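Local coordinates for cobalamin biosynthesis protein CobN (Mycobacterium tuberculosis, PDB 7C6O) that is the large, catalytic subunit of cobaltochelatase, which probably uses ATP to insert cobalt into the corrin ring during aerobic cobalamin biosynthesis, at residues N385-A395 against V553-L561; V695-I703 against N1125-H1135. One frame throughout, in Å; residues are numbered along the deposited sequence.

Contact 1: residues N385-A395 against V553-L561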
# COMPACT_ATOMS: atom_id res chain seq x y z
N ASN A 385 7.47 16.69 5.15
CA ASN A 385 7.99 15.35 4.96
C ASN A 385 7.42 14.75 3.67
O ASN A 385 6.20 14.63 3.52
CB ASN A 385 7.65 14.47 6.16
CG ASN A 385 8.58 13.27 6.30
OD1 ASN A 385 9.16 12.80 5.32
ND2 ASN A 385 8.73 12.78 7.53
N ALA A 386 8.31 14.39 2.75
CA ALA A 386 7.89 13.78 1.49
C ALA A 386 9.07 13.00 0.94
O ALA A 386 10.09 13.58 0.57
CB ALA A 386 7.44 14.84 0.49
N VAL A 387 8.93 11.67 0.89
CA VAL A 387 10.05 10.81 0.56
C VAL A 387 10.46 11.02 -0.89
O VAL A 387 9.62 10.95 -1.81
CB VAL A 387 9.70 9.34 0.84
CG1 VAL A 387 10.76 8.42 0.28
CG2 VAL A 387 9.55 9.14 2.34
N GLY A 388 11.75 11.29 -1.11
CA GLY A 388 12.30 11.51 -2.43
C GLY A 388 11.88 12.79 -3.12
O GLY A 388 12.31 13.02 -4.26
N LEU A 389 11.08 13.63 -2.48
CA LEU A 389 10.46 14.77 -3.14
C LEU A 389 10.93 16.08 -2.52
O LEU A 389 11.00 16.20 -1.29
CB LEU A 389 8.93 14.67 -3.05
CG LEU A 389 8.10 15.71 -3.81
CD1 LEU A 389 8.20 15.47 -5.31
CD2 LEU A 389 6.64 15.66 -3.36
N ASP A 390 11.25 17.05 -3.37
CA ASP A 390 11.49 18.42 -2.94
C ASP A 390 10.12 19.07 -2.78
O ASP A 390 9.56 19.65 -3.71
CB ASP A 390 12.36 19.17 -3.94
CG ASP A 390 12.79 20.55 -3.45
OD1 ASP A 390 12.10 21.15 -2.60
OD2 ASP A 390 13.84 21.04 -3.93
N THR A 391 9.57 18.96 -1.57
CA THR A 391 8.22 19.47 -1.31
C THR A 391 8.09 20.97 -1.53
O THR A 391 7.11 21.39 -2.17
CB THR A 391 7.78 19.07 0.10
OG1 THR A 391 8.50 17.90 0.51
CG2 THR A 391 6.29 18.78 0.14
N PRO A 392 8.99 21.82 -1.04
CA PRO A 392 8.82 23.27 -1.29
C PRO A 392 8.89 23.63 -2.76
O PRO A 392 8.07 24.43 -3.23
CB PRO A 392 9.95 23.91 -0.48
CG PRO A 392 10.27 22.91 0.58
CD PRO A 392 10.11 21.58 -0.10
N ALA A 393 9.85 23.08 -3.50
CA ALA A 393 9.95 23.40 -4.92
C ALA A 393 8.76 22.84 -5.69
O ALA A 393 8.27 23.48 -6.64
CB ALA A 393 11.26 22.86 -5.50
N SER A 394 8.27 21.67 -5.30
CA SER A 394 7.08 21.10 -5.94
C SER A 394 5.85 21.96 -5.66
O SER A 394 5.01 22.16 -6.55
CB SER A 394 6.86 19.67 -5.47
OG SER A 394 7.95 18.83 -5.82
N ALA A 395 5.72 22.46 -4.43
CA ALA A 395 4.61 23.34 -4.10
C ALA A 395 4.66 24.62 -4.91
O ALA A 395 3.63 25.08 -5.43
CB ALA A 395 4.61 23.65 -2.60
N VAL A 553 -5.39 18.92 -1.64
CA VAL A 553 -4.18 18.37 -2.22
C VAL A 553 -3.19 18.15 -1.09
O VAL A 553 -2.78 19.12 -0.42
CB VAL A 553 -3.58 19.28 -3.31
CG1 VAL A 553 -2.30 18.67 -3.87
CG2 VAL A 553 -4.59 19.52 -4.42
N HIS A 554 -2.80 16.90 -0.85
CA HIS A 554 -1.77 16.60 0.13
C HIS A 554 -0.46 16.31 -0.58
O HIS A 554 -0.41 15.46 -1.48
CB HIS A 554 -2.15 15.41 1.01
CG HIS A 554 -1.30 15.29 2.24
ND1 HIS A 554 -1.73 15.68 3.48
CD2 HIS A 554 -0.02 14.87 2.40
CE1 HIS A 554 -0.77 15.49 4.37
NE2 HIS A 554 0.28 15.00 3.73
N LEU A 555 0.61 16.99 -0.17
CA LEU A 555 1.87 16.98 -0.90
C LEU A 555 2.80 15.89 -0.37
O LEU A 555 3.39 16.03 0.70
CB LEU A 555 2.53 18.35 -0.83
CG LEU A 555 1.92 19.35 -1.81
CD1 LEU A 555 2.67 20.66 -1.78
CD2 LEU A 555 1.89 18.77 -3.21
N GLY A 556 2.93 14.80 -1.13
CA GLY A 556 3.99 13.84 -0.92
C GLY A 556 3.69 12.79 0.13
O GLY A 556 2.77 12.91 0.95
N LYS A 557 4.52 11.75 0.12
CA LYS A 557 4.37 10.61 1.03
C LYS A 557 5.04 10.92 2.37
O LYS A 557 6.25 11.14 2.42
CB LYS A 557 5.00 9.36 0.41
CG LYS A 557 4.99 8.13 1.31
CD LYS A 557 6.34 7.86 1.94
CE LYS A 557 6.33 6.55 2.71
NZ LYS A 557 7.56 6.36 3.53
N HIS A 558 4.26 10.94 3.46
CA HIS A 558 2.80 10.86 3.46
C HIS A 558 2.28 11.55 4.72
O HIS A 558 3.05 11.82 5.64
CB HIS A 558 2.29 9.41 3.41
CG HIS A 558 2.80 8.55 4.53
ND1 HIS A 558 3.64 7.48 4.32
CD2 HIS A 558 2.58 8.59 5.87
CE1 HIS A 558 3.92 6.91 5.47
NE2 HIS A 558 3.29 7.56 6.43
N GLY A 559 0.97 11.81 4.77
CA GLY A 559 0.35 12.40 5.94
C GLY A 559 -0.17 11.35 6.91
O GLY A 559 0.02 10.15 6.74
N ASN A 560 -0.85 11.83 7.95
CA ASN A 560 -1.33 10.95 9.01
C ASN A 560 -2.82 10.68 8.97
O ASN A 560 -3.29 9.80 9.70
CB ASN A 560 -0.95 11.51 10.40
CG ASN A 560 -1.51 12.90 10.66
OD1 ASN A 560 -2.52 13.31 10.08
ND2 ASN A 560 -0.86 13.63 11.55
N LEU A 561 -3.59 11.40 8.15
CA LEU A 561 -5.04 11.22 8.16
C LEU A 561 -5.43 9.79 7.79
O LEU A 561 -6.25 9.17 8.47
CB LEU A 561 -5.71 12.22 7.21
CG LEU A 561 -7.24 12.20 7.23
CD1 LEU A 561 -7.81 13.60 7.12
CD2 LEU A 561 -7.80 11.32 6.12
O HOH W 1 4.28 17.37 2.80
O HOH W 2 6.31 11.64 -2.01

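Contact 2: residues V695-I703 against N1125-H1135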
# COMPACT_ATOMS: atom_id res chain seq x y z
N VAL A 695 27.09 1.22 -6.00
CA VAL A 695 25.69 1.29 -5.62
C VAL A 695 25.07 2.59 -6.10
O VAL A 695 25.73 3.64 -6.14
CB VAL A 695 25.54 1.12 -4.09
CG1 VAL A 695 26.16 2.30 -3.36
CG2 VAL A 695 24.08 0.93 -3.71
N GLN A 696 23.80 2.53 -6.49
CA GLN A 696 23.07 3.73 -6.87
C GLN A 696 22.58 4.46 -5.62
O GLN A 696 22.03 3.84 -4.71
CB GLN A 696 21.88 3.37 -7.76
CG GLN A 696 22.27 2.82 -9.13
CD GLN A 696 22.82 3.90 -10.04
OE1 GLN A 696 23.65 3.62 -10.91
NE2 GLN A 696 22.35 5.12 -9.87
N ILE A 697 22.79 5.78 -5.59
CA ILE A 697 22.27 6.62 -4.52
C ILE A 697 21.56 7.81 -5.17
O ILE A 697 21.76 8.10 -6.35
CB ILE A 697 23.37 7.13 -3.56
CG1 ILE A 697 24.37 8.00 -4.32
CG2 ILE A 697 24.07 5.96 -2.88
CD1 ILE A 697 25.40 8.67 -3.42
N ARG A 698 20.73 8.48 -4.39
CA ARG A 698 20.04 9.64 -4.95
C ARG A 698 21.01 10.79 -5.14
O ARG A 698 21.93 11.00 -4.33
CB ARG A 698 18.86 10.05 -4.07
CG ARG A 698 19.19 10.56 -2.69
CD ARG A 698 17.89 10.87 -1.96
NE ARG A 698 18.06 11.25 -0.57
CZ ARG A 698 18.28 10.39 0.42
NH1 ARG A 698 18.39 9.09 0.15
NH2 ARG A 698 18.41 10.82 1.67
N ASP A 699 20.83 11.53 -6.23
CA ASP A 699 21.70 12.61 -6.67
C ASP A 699 20.91 13.91 -6.76
O ASP A 699 21.14 14.75 -7.63
CB ASP A 699 22.35 12.25 -8.00
CG ASP A 699 23.51 13.16 -8.34
OD1 ASP A 699 24.31 13.47 -7.42
OD2 ASP A 699 23.63 13.56 -9.52
N GLY A 700 19.97 14.08 -5.85
CA GLY A 700 19.05 15.19 -5.82
C GLY A 700 17.70 14.72 -5.33
O GLY A 700 17.55 13.60 -4.84
N LEU A 701 16.71 15.59 -5.46
CA LEU A 701 15.33 15.27 -5.11
C LEU A 701 14.44 15.56 -6.31
O LEU A 701 14.75 16.43 -7.12
CB LEU A 701 14.85 16.07 -3.89
CG LEU A 701 15.64 15.86 -2.60
CD1 LEU A 701 15.15 16.81 -1.52
CD2 LEU A 701 15.53 14.42 -2.14
N HIS A 702 13.34 14.82 -6.41
CA HIS A 702 12.43 15.04 -7.51
C HIS A 702 11.61 16.31 -7.28
O HIS A 702 11.22 16.61 -6.15
CB HIS A 702 11.48 13.85 -7.70
CG HIS A 702 10.54 14.01 -8.86
ND1 HIS A 702 10.98 14.14 -10.16
CD2 HIS A 702 9.19 14.09 -8.91
CE1 HIS A 702 9.94 14.28 -10.96
NE2 HIS A 702 8.85 14.26 -10.23
N ILE A 703 11.39 17.05 -8.36
CA ILE A 703 10.48 18.20 -8.36
C ILE A 703 9.30 17.84 -9.24
O ILE A 703 9.48 17.41 -10.39
CB ILE A 703 11.18 19.48 -8.85
CG1 ILE A 703 12.33 19.85 -7.93
CG2 ILE A 703 10.18 20.63 -8.94
CD1 ILE A 703 13.09 21.08 -8.38
N ASN A 1125 28.88 10.94 1.93
CA ASN A 1125 29.37 11.02 0.56
C ASN A 1125 29.25 12.46 0.08
O ASN A 1125 28.14 13.00 0.02
CB ASN A 1125 28.56 10.08 -0.34
CG ASN A 1125 29.15 9.94 -1.73
OD1 ASN A 1125 29.77 10.86 -2.25
ND2 ASN A 1125 28.95 8.78 -2.33
N PRO A 1126 30.36 13.12 -0.28
CA PRO A 1126 30.26 14.53 -0.70
C PRO A 1126 29.34 14.75 -1.89
O PRO A 1126 28.76 15.83 -2.02
CB PRO A 1126 31.71 14.91 -1.03
CG PRO A 1126 32.42 13.60 -1.24
CD PRO A 1126 31.74 12.62 -0.33
N ARG A 1127 29.17 13.74 -2.75
CA ARG A 1127 28.25 13.88 -3.88
C ARG A 1127 26.81 13.99 -3.41
O ARG A 1127 26.03 14.78 -3.95
CB ARG A 1127 28.42 12.71 -4.85
CG ARG A 1127 29.71 12.74 -5.65
CD ARG A 1127 29.79 11.55 -6.60
NE ARG A 1127 28.54 11.37 -7.35
CZ ARG A 1127 28.21 12.06 -8.44
NH1 ARG A 1127 29.03 12.99 -8.91
NH2 ARG A 1127 27.06 11.83 -9.05
N TRP A 1128 26.43 13.20 -2.40
CA TRP A 1128 25.07 13.27 -1.88
C TRP A 1128 24.85 14.54 -1.08
O TRP A 1128 23.79 15.17 -1.19
CB TRP A 1128 24.76 12.05 -1.02
CG TRP A 1128 23.37 12.09 -0.46
CD1 TRP A 1128 22.22 11.74 -1.09
CD2 TRP A 1128 22.99 12.55 0.84
NE1 TRP A 1128 21.14 11.94 -0.27
CE2 TRP A 1128 21.58 12.44 0.93
CE3 TRP A 1128 23.69 13.04 1.95
CZ2 TRP A 1128 20.87 12.79 2.07
CZ3 TRP A 1128 22.98 13.39 3.08
CH2 TRP A 1128 21.59 13.27 3.14
N MET A 1129 25.83 14.94 -0.26
CA MET A 1129 25.67 16.17 0.51
C MET A 1129 25.55 17.38 -0.41
O MET A 1129 24.73 18.26 -0.17
CB MET A 1129 26.84 16.34 1.49
CG MET A 1129 26.89 15.27 2.57
SD MET A 1129 28.06 15.64 3.89
CE MET A 1129 27.33 17.12 4.59
N ALA A 1130 26.36 17.42 -1.47
CA ALA A 1130 26.26 18.53 -2.42
C ALA A 1130 24.92 18.51 -3.14
O ALA A 1130 24.35 19.57 -3.43
CB ALA A 1130 27.42 18.46 -3.42
N ALA A 1131 24.40 17.31 -3.44
CA ALA A 1131 23.09 17.21 -4.08
C ALA A 1131 21.99 17.76 -3.19
O ALA A 1131 21.08 18.45 -3.68
CB ALA A 1131 22.80 15.75 -4.45
N MET A 1132 22.03 17.47 -1.89
CA MET A 1132 21.01 18.01 -1.00
C MET A 1132 21.15 19.52 -0.85
O MET A 1132 20.14 20.21 -0.69
CB MET A 1132 21.09 17.33 0.37
CG MET A 1132 20.87 15.82 0.34
SD MET A 1132 19.23 15.34 -0.27
CE MET A 1132 19.59 14.90 -1.97
N ARG A 1133 22.37 20.05 -0.93
CA ARG A 1133 22.55 21.49 -0.87
C ARG A 1133 22.04 22.20 -2.11
O ARG A 1133 22.01 23.44 -2.13
CB ARG A 1133 24.02 21.84 -0.63
CG ARG A 1133 24.49 21.55 0.78
CD ARG A 1133 25.80 22.25 1.09
NE ARG A 1133 26.89 21.75 0.26
CZ ARG A 1133 27.69 20.75 0.61
NH1 ARG A 1133 27.52 20.13 1.76
NH2 ARG A 1133 28.66 20.37 -0.21
N ARG A 1134 21.64 21.46 -3.14
CA ARG A 1134 20.93 22.04 -4.28
C ARG A 1134 19.43 22.12 -4.07
O ARG A 1134 18.72 22.60 -4.95
CB ARG A 1134 21.22 21.24 -5.55
CG ARG A 1134 22.68 21.22 -5.97
CD ARG A 1134 22.83 20.70 -7.39
NE ARG A 1134 22.36 19.33 -7.53
CZ ARG A 1134 23.14 18.26 -7.41
NH1 ARG A 1134 24.43 18.41 -7.13
NH2 ARG A 1134 22.62 17.05 -7.56
N HIS A 1135 18.93 21.66 -2.92
CA HIS A 1135 17.49 21.56 -2.71
C HIS A 1135 17.02 22.25 -1.44
O HIS A 1135 15.96 21.89 -0.90
CB HIS A 1135 17.06 20.09 -2.73
CG HIS A 1135 17.13 19.47 -4.09
ND1 HIS A 1135 16.13 19.61 -5.03
CD2 HIS A 1135 18.10 18.73 -4.68
CE1 HIS A 1135 16.48 18.98 -6.14
NE2 HIS A 1135 17.67 18.43 -5.96
O HOH W 3 26.10 15.93 -6.50

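Contact 1: residues N385-A395 against V553-L561
Val-387 and Lys-557 lie side by side with their side chains pointing the same way. CG2 of Val-387 meets CD of Lys-557 at 3.5 Å, tighter than usual for two carbons, and the lysine chain gets there by a bend at its second torsion (chi2 -102°). The backbones of the same two residues are also joined: Val-387 N donates to Lys-557 O over 3.1 Å, within the carbonyl plane, and Ala-386 CA adds a C-H...O contact to the same oxygen at 3.2 Å. This carbonyl belongs to the cis peptide before His-558. A water extends the link, donating to Leu-555 O at 2.6 Å and weakly to Asn-385 O.

At the other end Thr-391 and Leu-555 slide past each other in opposite directions, with Thr-391 CG2 at 3.9 Å from Leu-555 CB. Leu-555 CD1 reaches Ala-395 CB at 3.7 Å, one helical turn further on. Between these two zones Ala-386 CB lies 3.9 Å from Gly-556 CA, where no side chain meets it, and the two CA atoms come within 4.6 Å.

The loop after a parallel strand thus packs on the type II turn Ala-386 to Leu-389 leading into helix 391-405, which Asp-390 N-caps through OD1 and Ala-393 N. Leu-555, on strand 551-555, packs against Leu-371 and Phe-373 of parallel strand 369-373, while Val-387 and Lys-557 also touch strand 586-591 and helix 1136-1157 lies against Thr-391.

Contact 2: residues V695-I703 against N1125-H1135
Trp-1128 holds its CG anti to the backbone N (chi1 179°), while Arg-698, in one of its two conformers, sets CG between its own N and carbonyl carbon and then runs extended to NE; for that conformer the two side chains lie alongside each other, pointing the same way. The indole edge meets one face of the guanidinium, the planes 87° apart, with Trp-1128 CZ2 at 3.2 Å from Arg-698 NH2. Trp-1128 NE1 and Arg-698 NE are both donors, so their proximity is packing; Arg-698 NH1 is salt-bridged to Asp-1070.

Further along, Asp-699 forms a salt-bridge network with Arg-1127 and Arg-1134. Its OD1 stands 3.6 Å from Arg-1127 NH2, well out of the guanidinium plane, so the attraction is one of charge alone, and the link to Arg-1134 is long. A water bridges Asp-699 OD1, Arg-1134 NH1 and the backbone O of Arg-1127, the last at 2.8 Å from it.

This is a strand-on-helix contact: strand 696-698, paired antiparallel with 617-619, runs at 26° to helix 1126-1132, which Asn-1125 N-caps through OD1 and Arg-1127 N. Where the strand gives way to loop, Ala-1131 CB presses on Asp-699 C at 3.5 Å. Leu-701 CB then sits over the His-1135 ring, 4.0 Å from its centroid and close to the normal, a CH-pi contact, while Leu-701 CD2 packs on Met-1132 CE at 4.1 Å.

Overall arrangement
Contact 1 and contact 2 have centres about 18 Å apart, yet they meet directly. Asp-390 joins both segments of contact 2: its N lies 2.8 Å from His-702 O and its OD2 2.9 Å from His-1135 ND1, both probable hydrogen bonds. The histidine ring that meets Leu-701 in contact 2 is thus also tied to the helix start of contact 1. Packing supports the join, with Ser-394 OG 3.6 Å from Ile-703 CA. Helix 1136-1157 touches both, its Lys-1138 reaching Thr-391 and Leu-701. The sodium ion, at Asp-125 and Ser-127, belongs to neither contact.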